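Local coordinates for GTP-binding nuclear protein GSP1 (Encephalitozoon cuniculi, PDB 4DJT) that binds guanine nucleotides as a Ran-family small GTPase and probably serves protein import into the nucleus and RNA export, at residues I28-D33 with V185-T190; A42-V47 with K78-I83; A88-D93 with I120-N125. All coordinates share one frame; numbering follows the deposited sequence.

Contact 1 of 3, residues I28-D33 with V185-T190; sequences INRVLD and VNLEPT
The C-terminal extension characteristic of Ran GTPases lies here across the loop after helix 24-28: V185-T190 runs over N29-L32, and R30 and P189 form a single beta bridge. Backbone bonds carry much of the contact. V31 N donates to E188 O at 2.7 Å, and two further bonds run from L32 N to N186 O and from T190 N to N29 O. N29 is the centre of an inverse gamma turn; its CG, anti to the backbone N (chi1 -176°), lies on the T190 side, where OD1 meets OG1. The two side chains cross at about a right angle, and T190 OG1 gives its proton to N29 OD1 at 2.6 Å, from 52° out of the carbonyl plane. V192 ties the same pair: its O takes N29 ND2 and its N donates to T190 OG1. R30 CD and L187 CD2 are in van der Waals contact, and R30 NE makes a bent hydrogen bond of 3.0 Å to L187 O, which sits close to the guanidinium plane; NH2 turns back to Y27 O and NH1 to A156 O, in the nucleotide site. N186 opens an Asx turn, its OD1 accepting from E188 N at 3.0 Å, with the amide beside V31. There V31 CB lies 3.7 Å from N186 OD1, and CG1 packs on N186 ND2 at 3.8 Å.

Contact 2 of 3, residues A42-V47 with K78-I83; sequences ATVGAV and KDVYYI
The Y81 ring meets 42-47 with its edge: V44 CG2 and A46 CB both lie near its plane, A46 CB 3.9 Å from Y81 CE2 and V44 CG2 3.8 Å from Y81 CD2. Y82 CE1 is also at this ring's edge, while Y81 CD1 stands over one face of the Y82 ring, offset toward the rim. V44 CG2, the branch anti to the backbone N, comes 3.7 Å from Y81 CA, and V44 CB touches V80 CG2 at 4.2 Å. Beside this apolar patch K78 stretches out, its chain extended beyond CG, and crosses T43 at about a right angle to give NZ a hydrogen bond to T43 O (2.7 Å). A water bridges 42-47 and 78-83, donating to V44 O at 2.8 Å and accepting from K78 N at 3.0 Å. Y81 OH is hydrogen-bonded to L16 O, on strand 11-17, and W66 of strand 60-68 packs against V44, A46 and Y81. G45 and A46 together face N41 in a G1 beta bulge at the start of strand 46-54, and the whole contact joins the two predicted switch regions of a Ras-like GTPase.

Contact 3 of 3, residues A88-D93 with I120-N125; sequences AILFFD and IVVCAN. Unlike the reference sequence in segment 88-93: L90 (reference Phe). With GDP (guanosine-5'-diphosphate), chain C.
Strands 88-93 and 120-125 run parallel at 25°, in register from A88 beside I120 to D93 beside N125, and are laced by five backbone hydrogen bonds; L90 N to V121 O and C123 N to L90 O are both 2.8 Å. On the side with I89 and F91, C123 of the neighbouring strand meets both. Its SG touches I89 CG2 at 3.6 Å and makes an oblique sulfur-aromatic contact with F91, 4.8 Å from the ring centroid, while F91 CD1 meets C123 CB at 3.8 Å. On the other side the F92 ring puts CZ 3.5 Å from A124 CB, with V122 CG1 at its edge. N125 ends the strand in the GDP pocket, on the guanine side: OD1 is 3.3 Å from GDP O6 and ND2 equally far from GDP N7, A156 N holding OD1 and V22 O holding ND2. D93 OD1 is hydrogen-bonded to T95 OG1 and OD2 forms a salt bridge with K126 NZ; N125, K126 and D128 belong to the NKxD guanine-recognition motif. Helix 103-114, in the beta-alpha-beta link between the strands, covers A88 and L90, while strands 11-17 and 150-154 flank the pair in the central sheet.

Overall arrangement
Each contact brings a residue near the GDP-magnesium site of one G domain, and none touches another. Contact 3 belongs to the central sheet and reaches the base through N125; contact 2 lies toward the phosphate end, with the Y81 side chain about 8 Å from the magnesium ion and about 9 Å from GDP. Contact 1 brings the C-terminal extension against the loop after the P-loop helix, its N29 side chain about 7 Å from GDP. Centres of contacts 1 and 2 are 21 Å apart, and that of contact 3 is 19 Å from each. Nearest atoms are about 6 Å apart between contact 1 and either of the others, and about 7 Å between contacts 2 and 3. Along the chain, contact 1 spans both.

Contact 1 of 3, residues I28-D33 with V185-T190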
loop_
_atom_site.group_PDB
_atom_site.type_symbol
_atom_site.label_atom_id
_atom_site.label_comp_id
_atom_site.label_asym_id
_atom_site.label_seq_id
_atom_site.Cartn_x
_atom_site.Cartn_y
_atom_site.Cartn_z
ATOM N N ILE A 28 -3.900 -1.260 6.205
ATOM C CA ILE A 28 -5.122 -0.986 5.444
ATOM C C ILE A 28 -6.406 -1.541 6.067
ATOM O O ILE A 28 -7.475 -1.055 5.760
ATOM C CB ILE A 28 -5.012 -1.522 4.020
ATOM C CG1 ILE A 28 -6.026 -0.833 3.073
ATOM C CG2 ILE A 28 -5.095 -3.047 4.043
ATOM C CD1 ILE A 28 -5.793 0.661 2.856
ATOM N N ASN A 29 -6.299 -2.581 6.909
ATOM C CA ASN A 29 -7.468 -3.350 7.315
ATOM C C ASN A 29 -8.208 -2.590 8.460
ATOM O O ASN A 29 -8.264 -3.051 9.621
ATOM C CB ASN A 29 -7.046 -4.738 7.734
ATOM C CG ASN A 29 -8.212 -5.641 8.085
ATOM O OD1 ASN A 29 -9.356 -5.412 7.673
ATOM N ND2 ASN A 29 -7.931 -6.657 8.855
ATOM N N ARG A 30 -8.670 -1.396 8.086
ATOM C CA ARG A 30 -9.392 -0.489 8.957
ATOM C C ARG A 30 -10.759 -0.252 8.355
ATOM O O ARG A 30 -11.017 -0.587 7.209
ATOM C CB ARG A 30 -8.597 0.824 9.127
ATOM C CG ARG A 30 -7.220 0.595 9.733
ATOM C CD ARG A 30 -6.342 1.859 9.689
ATOM N NE ARG A 30 -5.652 1.964 10.951
ATOM C CZ ARG A 30 -4.430 1.519 11.204
ATOM N NH1 ARG A 30 -3.932 1.645 12.433
ATOM N NH2 ARG A 30 -3.673 1.029 10.238
ATOM N N VAL A 31 -11.655 0.318 9.131
ATOM C CA VAL A 31 -13.019 0.448 8.666
ATOM C C VAL A 31 -13.105 1.247 7.371
ATOM O O VAL A 31 -13.744 0.796 6.418
ATOM C CB VAL A 31 -13.931 1.045 9.761
ATOM C CG1 VAL A 31 -15.272 1.448 9.176
ATOM C CG2 VAL A 31 -14.072 0.056 10.919
ATOM N N LEU A 32 -12.424 2.400 7.314
ATOM C CA LEU A 32 -12.400 3.232 6.074
ATOM C C LEU A 32 -13.834 3.489 5.604
ATOM O O LEU A 32 -14.637 3.930 6.415
ATOM C CB LEU A 32 -11.512 2.564 5.007
ATOM C CG LEU A 32 -10.108 2.224 5.534
ATOM C CD1 LEU A 32 -9.291 1.418 4.507
ATOM C CD2 LEU A 32 -9.340 3.505 5.933
ATOM N N ASP A 33 -14.163 3.271 4.318
ATOM C CA ASP A 33 -15.527 3.532 3.828
ATOM C C ASP A 33 -16.539 2.602 4.455
ATOM O O ASP A 33 -17.735 2.898 4.407
ATOM C CB ASP A 33 -15.640 3.394 2.309
ATOM C CG ASP A 33 -14.935 4.478 1.578
ATOM O OD1 ASP A 33 -14.404 5.393 2.257
ATOM O OD2 ASP A 33 -14.900 4.404 0.333
ATOM N N VAL A 185 -10.523 10.136 7.696
ATOM C CA VAL A 185 -10.937 8.752 7.458
ATOM C C VAL A 185 -11.093 7.978 8.755
ATOM O O VAL A 185 -10.351 8.224 9.731
ATOM C CB VAL A 185 -9.995 7.988 6.487
ATOM C CG1 VAL A 185 -10.125 8.581 5.085
ATOM C CG2 VAL A 185 -8.551 7.980 6.987
ATOM N N ASN A 186 -12.035 7.039 8.757
ATOM C CA ASN A 186 -12.261 6.131 9.917
ATOM C C ASN A 186 -11.136 5.102 9.990
ATOM O O ASN A 186 -11.029 4.222 9.109
ATOM C CB ASN A 186 -13.616 5.428 9.829
ATOM C CG ASN A 186 -13.924 4.588 11.061
ATOM O OD1 ASN A 186 -13.026 4.043 11.695
ATOM N ND2 ASN A 186 -15.191 4.482 11.404
ATOM N N LEU A 187 -10.295 5.226 11.005
ATOM C CA LEU A 187 -9.059 4.422 11.078
ATOM C C LEU A 187 -9.164 3.284 12.062
ATOM O O LEU A 187 -8.142 2.692 12.456
ATOM C CB LEU A 187 -7.862 5.304 11.419
ATOM C CG LEU A 187 -7.525 6.391 10.401
ATOM C CD1 LEU A 187 -6.542 7.391 11.017
ATOM C CD2 LEU A 187 -6.973 5.761 9.130
ATOM N N GLU A 188 -10.388 2.968 12.487
ATOM C CA GLU A 188 -10.561 1.901 13.442
ATOM C C GLU A 188 -10.237 0.552 12.782
ATOM O O GLU A 188 -10.630 0.293 11.652
ATOM C CB GLU A 188 -11.960 1.916 14.053
ATOM C CG GLU A 188 -12.171 3.108 14.960
ATOM C CD GLU A 188 -13.599 3.304 15.443
ATOM O OE1 GLU A 188 -14.549 2.627 14.965
ATOM O OE2 GLU A 188 -13.769 4.163 16.330
ATOM N N PRO A 189 -9.421 -0.265 13.473
ATOM C CA PRO A 189 -9.167 -1.630 12.970
ATOM C C PRO A 189 -10.474 -2.381 12.767
ATOM O O PRO A 189 -11.375 -2.266 13.598
ATOM C CB PRO A 189 -8.341 -2.275 14.100
ATOM C CG PRO A 189 -7.651 -1.119 14.770
ATOM C CD PRO A 189 -8.615 0.043 14.672
ATOM N N THR A 190 -10.591 -3.151 11.681
ATOM C CA THR A 190 -11.843 -3.855 11.391
ATOM C C THR A 190 -12.164 -4.990 12.338
ATOM O O THR A 190 -13.331 -5.354 12.470
ATOM C CB THR A 190 -11.863 -4.491 10.003
ATOM O OG1 THR A 190 -10.771 -5.400 9.880
ATOM C CG2 THR A 190 -11.742 -3.423 8.880
HETATM O O HOH W 1 -13.805 7.228 6.685
#

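Contact 2 of 3, residues A42-V47 with K78-I83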
loop_
_atom_site.group_PDB
_atom_site.type_symbol
_atom_site.label_atom_id
_atom_site.label_comp_id
_atom_site.label_asym_id
_atom_site.label_seq_id
_atom_site.Cartn_x
_atom_site.Cartn_y
_atom_site.Cartn_z
ATOM N N ALA A 42 -11.603 -14.629 -4.333
ATOM C CA ALA A 42 -10.922 -15.891 -4.045
ATOM C C ALA A 42 -9.966 -16.312 -5.162
ATOM O O ALA A 42 -8.952 -16.949 -4.899
ATOM C CB ALA A 42 -11.938 -16.989 -3.760
ATOM N N THR A 43 -10.270 -15.946 -6.404
ATOM C CA THR A 43 -9.374 -16.321 -7.517
ATOM C C THR A 43 -8.007 -15.660 -7.333
ATOM O O THR A 43 -6.960 -16.304 -7.485
ATOM C CB THR A 43 -9.959 -15.945 -8.891
ATOM O OG1 THR A 43 -11.210 -16.611 -9.070
ATOM C CG2 THR A 43 -8.992 -16.357 -10.030
ATOM N N VAL A 44 -8.027 -14.381 -6.971
ATOM C CA VAL A 44 -6.797 -13.642 -6.781
ATOM C C VAL A 44 -6.192 -13.852 -5.401
ATOM O O VAL A 44 -4.978 -13.860 -5.285
ATOM C CB VAL A 44 -6.959 -12.146 -7.069
ATOM C CG1 VAL A 44 -8.081 -11.559 -6.264
ATOM C CG2 VAL A 44 -5.662 -11.417 -6.736
ATOM N N GLY A 45 -7.028 -14.057 -4.370
ATOM C CA GLY A 45 -6.540 -14.117 -2.985
ATOM C C GLY A 45 -6.352 -12.679 -2.466
ATOM O O GLY A 45 -5.266 -12.280 -2.006
ATOM N N ALA A 46 -7.384 -11.867 -2.612
ATOM C CA ALA A 46 -7.245 -10.476 -2.250
ATOM C C ALA A 46 -8.538 -9.883 -1.763
ATOM O O ALA A 46 -9.618 -10.299 -2.159
ATOM C CB ALA A 46 -6.723 -9.676 -3.436
ATOM N N VAL A 47 -8.397 -8.929 -0.849
ATOM C CA VAL A 47 -9.477 -8.105 -0.379
ATOM C C VAL A 47 -9.294 -6.697 -0.929
ATOM O O VAL A 47 -8.211 -6.114 -0.824
ATOM C CB VAL A 47 -9.468 -8.032 1.174
ATOM C CG1 VAL A 47 -10.439 -6.970 1.693
ATOM C CG2 VAL A 47 -9.783 -9.405 1.760
ATOM N N LYS A 78 -0.428 -13.589 -8.264
ATOM C CA LYS A 78 -0.946 -13.701 -9.619
ATOM C C LYS A 78 -0.922 -12.331 -10.292
ATOM O O LYS A 78 -1.037 -11.308 -9.635
ATOM C CB LYS A 78 -2.388 -14.230 -9.592
ATOM C CG LYS A 78 -2.494 -15.730 -9.404
ATOM C CD LYS A 78 -3.917 -16.144 -9.064
ATOM C CE LYS A 78 -4.028 -17.653 -8.850
ATOM N NZ LYS A 78 -5.449 -18.136 -8.867
ATOM N N ASP A 79 -0.772 -12.333 -11.609
ATOM C CA ASP A 79 -0.800 -11.117 -12.397
ATOM C C ASP A 79 -2.085 -10.330 -12.196
ATOM O O ASP A 79 -2.058 -9.110 -12.194
ATOM C CB ASP A 79 -0.633 -11.435 -13.898
ATOM C CG ASP A 79 0.774 -11.963 -14.255
ATOM O OD1 ASP A 79 1.690 -11.928 -13.399
ATOM O OD2 ASP A 79 0.958 -12.408 -15.413
ATOM N N VAL A 80 -3.211 -11.027 -12.036
ATOM C CA VAL A 80 -4.508 -10.355 -11.824
ATOM C C VAL A 80 -4.539 -9.491 -10.565
ATOM O O VAL A 80 -5.321 -8.561 -10.490
ATOM C CB VAL A 80 -5.704 -11.341 -11.827
ATOM C CG1 VAL A 80 -6.053 -11.729 -13.261
ATOM C CG2 VAL A 80 -5.401 -12.567 -10.982
ATOM N N TYR A 81 -3.677 -9.785 -9.607
ATOM C CA TYR A 81 -3.512 -8.914 -8.454
ATOM C C TYR A 81 -3.103 -7.526 -8.916
ATOM O O TYR A 81 -3.638 -6.519 -8.442
ATOM C CB TYR A 81 -2.492 -9.489 -7.474
ATOM C CG TYR A 81 -2.368 -8.715 -6.164
ATOM C CD1 TYR A 81 -1.313 -7.837 -5.935
ATOM C CD2 TYR A 81 -3.316 -8.859 -5.149
ATOM C CE1 TYR A 81 -1.213 -7.113 -4.741
ATOM C CE2 TYR A 81 -3.222 -8.138 -3.971
ATOM C CZ TYR A 81 -2.176 -7.263 -3.768
ATOM O OH TYR A 81 -2.079 -6.604 -2.532
ATOM N N TYR A 82 -2.130 -7.483 -9.830
ATOM C CA TYR A 82 -1.549 -6.215 -10.284
ATOM C C TYR A 82 -2.383 -5.535 -11.370
ATOM O O TYR A 82 -2.413 -4.308 -11.462
ATOM C CB TYR A 82 -0.131 -6.431 -10.771
ATOM C CG TYR A 82 0.792 -6.964 -9.720
ATOM C CD1 TYR A 82 1.028 -6.256 -8.551
ATOM C CD2 TYR A 82 1.434 -8.141 -9.884
ATOM C CE1 TYR A 82 1.876 -6.725 -7.586
ATOM C CE2 TYR A 82 2.302 -8.625 -8.911
ATOM C CZ TYR A 82 2.524 -7.886 -7.772
ATOM O OH TYR A 82 3.363 -8.362 -6.806
ATOM N N ILE A 83 -3.034 -6.326 -12.222
ATOM C CA ILE A 83 -3.665 -5.777 -13.432
ATOM C C ILE A 83 -4.666 -4.669 -13.115
ATOM O O ILE A 83 -5.486 -4.794 -12.215
ATOM C CB ILE A 83 -4.389 -6.868 -14.245
ATOM C CG1 ILE A 83 -3.362 -7.772 -14.927
ATOM C CG2 ILE A 83 -5.293 -6.235 -15.316
ATOM C CD1 ILE A 83 -3.967 -8.955 -15.691
HETATM O O HOH W 2 -2.270 -13.913 -5.980
#

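Contact 3 of 3, residues A88-D93 with I120-N125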
loop_
_atom_site.group_PDB
_atom_site.type_symbol
_atom_site.label_atom_id
_atom_site.label_comp_id
_atom_site.label_asym_id
_atom_site.label_seq_id
_atom_site.Cartn_x
_atom_site.Cartn_y
_atom_site.Cartn_z
ATOM N N ALA A 88 1.049 1.692 -6.508
ATOM C CA ALA A 88 1.366 0.710 -5.482
ATOM C C ALA A 88 1.917 1.430 -4.265
ATOM O O ALA A 88 2.556 2.510 -4.377
ATOM C CB ALA A 88 2.367 -0.331 -5.993
ATOM N N ILE A 89 1.673 0.846 -3.091
ATOM C CA ILE A 89 2.303 1.237 -1.868
ATOM C C ILE A 89 3.123 0.046 -1.437
ATOM O O ILE A 89 2.590 -1.047 -1.261
ATOM C CB ILE A 89 1.299 1.646 -0.731
ATOM C CG1 ILE A 89 0.381 2.758 -1.208
ATOM C CG2 ILE A 89 2.058 2.105 0.518
ATOM C CD1 ILE A 89 -0.755 3.111 -0.248
ATOM N N LEU A 90 4.435 0.239 -1.378
ATOM C CA LEU A 90 5.376 -0.857 -1.155
ATOM C C LEU A 90 5.999 -0.691 0.204
ATOM O O LEU A 90 6.574 0.357 0.506
ATOM C CB LEU A 90 6.443 -0.858 -2.282
ATOM C CG LEU A 90 7.628 -1.818 -2.111
ATOM C CD1 LEU A 90 7.183 -3.273 -2.046
ATOM C CD2 LEU A 90 8.632 -1.597 -3.245
ATOM N N PHE A 91 5.810 -1.685 1.082
ATOM C CA PHE A 91 6.231 -1.574 2.460
ATOM C C PHE A 91 7.456 -2.430 2.709
ATOM O O PHE A 91 7.604 -3.503 2.118
ATOM C CB PHE A 91 5.161 -2.120 3.390
ATOM C CG PHE A 91 3.863 -1.375 3.333
ATOM C CD1 PHE A 91 3.519 -0.503 4.323
ATOM C CD2 PHE A 91 2.973 -1.602 2.302
ATOM C CE1 PHE A 91 2.306 0.210 4.270
ATOM C CE2 PHE A 91 1.767 -0.918 2.240
ATOM C CZ PHE A 91 1.439 -0.016 3.231
ATOM N N PHE A 92 8.267 -1.989 3.657
ATOM C CA PHE A 92 9.176 -2.893 4.333
ATOM C C PHE A 92 9.114 -2.661 5.834
ATOM O O PHE A 92 8.538 -1.704 6.309
ATOM C CB PHE A 92 10.606 -2.764 3.773
ATOM C CG PHE A 92 11.286 -1.468 4.119
ATOM C CD1 PHE A 92 10.973 -0.295 3.437
ATOM C CD2 PHE A 92 12.266 -1.421 5.104
ATOM C CE1 PHE A 92 11.568 0.897 3.761
ATOM C CE2 PHE A 92 12.890 -0.220 5.421
ATOM C CZ PHE A 92 12.527 0.938 4.757
ATOM N N ASP A 93 9.722 -3.584 6.562
ATOM C CA ASP A 93 9.831 -3.552 7.999
ATOM C C ASP A 93 11.241 -3.055 8.316
ATOM O O ASP A 93 12.237 -3.707 7.937
ATOM C CB ASP A 93 9.634 -4.984 8.488
ATOM C CG ASP A 93 9.753 -5.146 10.002
ATOM O OD1 ASP A 93 10.309 -4.265 10.694
ATOM O OD2 ASP A 93 9.303 -6.215 10.481
ATOM N N ILE A 120 4.951 4.385 -7.493
ATOM C CA ILE A 120 5.173 3.490 -6.385
ATOM C C ILE A 120 5.625 4.324 -5.180
ATOM O O ILE A 120 6.566 5.085 -5.289
ATOM C CB ILE A 120 6.255 2.444 -6.714
ATOM C CG1 ILE A 120 5.916 1.653 -7.983
ATOM C CG2 ILE A 120 6.449 1.498 -5.555
ATOM C CD1 ILE A 120 6.941 0.579 -8.313
ATOM N N VAL A 121 4.918 4.213 -4.052
ATOM C CA VAL A 121 5.267 4.942 -2.844
ATOM C C VAL A 121 5.876 3.927 -1.930
ATOM O O VAL A 121 5.337 2.822 -1.792
ATOM C CB VAL A 121 4.022 5.564 -2.191
ATOM C CG1 VAL A 121 4.322 6.064 -0.802
ATOM C CG2 VAL A 121 3.469 6.698 -3.080
ATOM N N VAL A 122 7.020 4.273 -1.342
ATOM C CA VAL A 122 7.722 3.351 -0.454
ATOM C C VAL A 122 7.488 3.781 0.975
ATOM O O VAL A 122 7.681 4.938 1.307
ATOM C CB VAL A 122 9.238 3.273 -0.758
ATOM C CG1 VAL A 122 9.957 2.417 0.295
ATOM C CG2 VAL A 122 9.456 2.687 -2.145
ATOM N N CYS A 123 7.055 2.825 1.813
ATOM C CA CYS A 123 6.830 3.057 3.238
ATOM C C CYS A 123 7.719 2.196 4.118
ATOM O O CYS A 123 7.672 0.981 4.062
ATOM C CB CYS A 123 5.370 2.762 3.637
ATOM S SG CYS A 123 4.195 3.870 2.829
ATOM N N ALA A 124 8.522 2.877 4.920
ATOM C CA ALA A 124 9.252 2.294 6.008
ATOM C C ALA A 124 8.305 2.111 7.182
ATOM O O ALA A 124 7.982 3.079 7.882
ATOM C CB ALA A 124 10.403 3.239 6.401
ATOM N N ASN A 125 7.895 0.868 7.435
ATOM C CA ASN A 125 6.925 0.603 8.488
ATOM C C ASN A 125 7.565 0.086 9.794
ATOM O O ASN A 125 8.688 -0.438 9.786
ATOM C CB ASN A 125 5.855 -0.374 7.983
ATOM C CG ASN A 125 4.698 -0.534 8.958
ATOM O OD1 ASN A 125 4.225 0.458 9.522
ATOM N ND2 ASN A 125 4.173 -1.791 9.096
HETATM P PB GDP C . 1.551 -8.305 6.319
HETATM O O1B GDP C . 0.075 -8.085 5.949
HETATM O O2B GDP C . 2.531 -7.416 5.571
HETATM O O3B GDP C . 1.911 -9.788 6.372
HETATM O O3A GDP C . 1.757 -7.888 7.868
HETATM P PA GDP C . 0.680 -7.806 9.039
HETATM O O1A GDP C . -0.170 -6.553 8.955
HETATM O O2A GDP C . 0.002 -9.137 9.130
HETATM O "O5'" GDP C . 1.553 -7.592 10.342
HETATM C "C5'" GDP C . 2.611 -8.529 10.621
HETATM C "C4'" GDP C . 2.983 -8.378 12.084
HETATM O "O4'" GDP C . 3.605 -7.124 12.273
HETATM C "C3'" GDP C . 1.783 -8.376 12.993
HETATM O "O3'" GDP C . 2.153 -8.991 14.210
HETATM C "C2'" GDP C . 1.492 -6.935 13.279
HETATM O "O2'" GDP C . 0.896 -6.681 14.567
HETATM C "C1'" GDP C . 2.883 -6.350 13.188
HETATM N N9 GDP C . 2.845 -4.974 12.713
HETATM C C8 GDP C . 2.312 -4.481 11.572
HETATM N N7 GDP C . 2.483 -3.135 11.532
HETATM C C5 GDP C . 3.184 -2.781 12.607
HETATM C C6 GDP C . 3.719 -1.529 13.171
HETATM O O6 GDP C . 3.578 -0.415 12.586
HETATM N N1 GDP C . 4.383 -1.613 14.343
HETATM C C2 GDP C . 4.556 -2.794 14.999
HETATM N N2 GDP C . 5.218 -2.821 16.157
HETATM N N3 GDP C . 4.086 -3.970 14.539
HETATM C C4 GDP C . 3.409 -3.998 13.377
#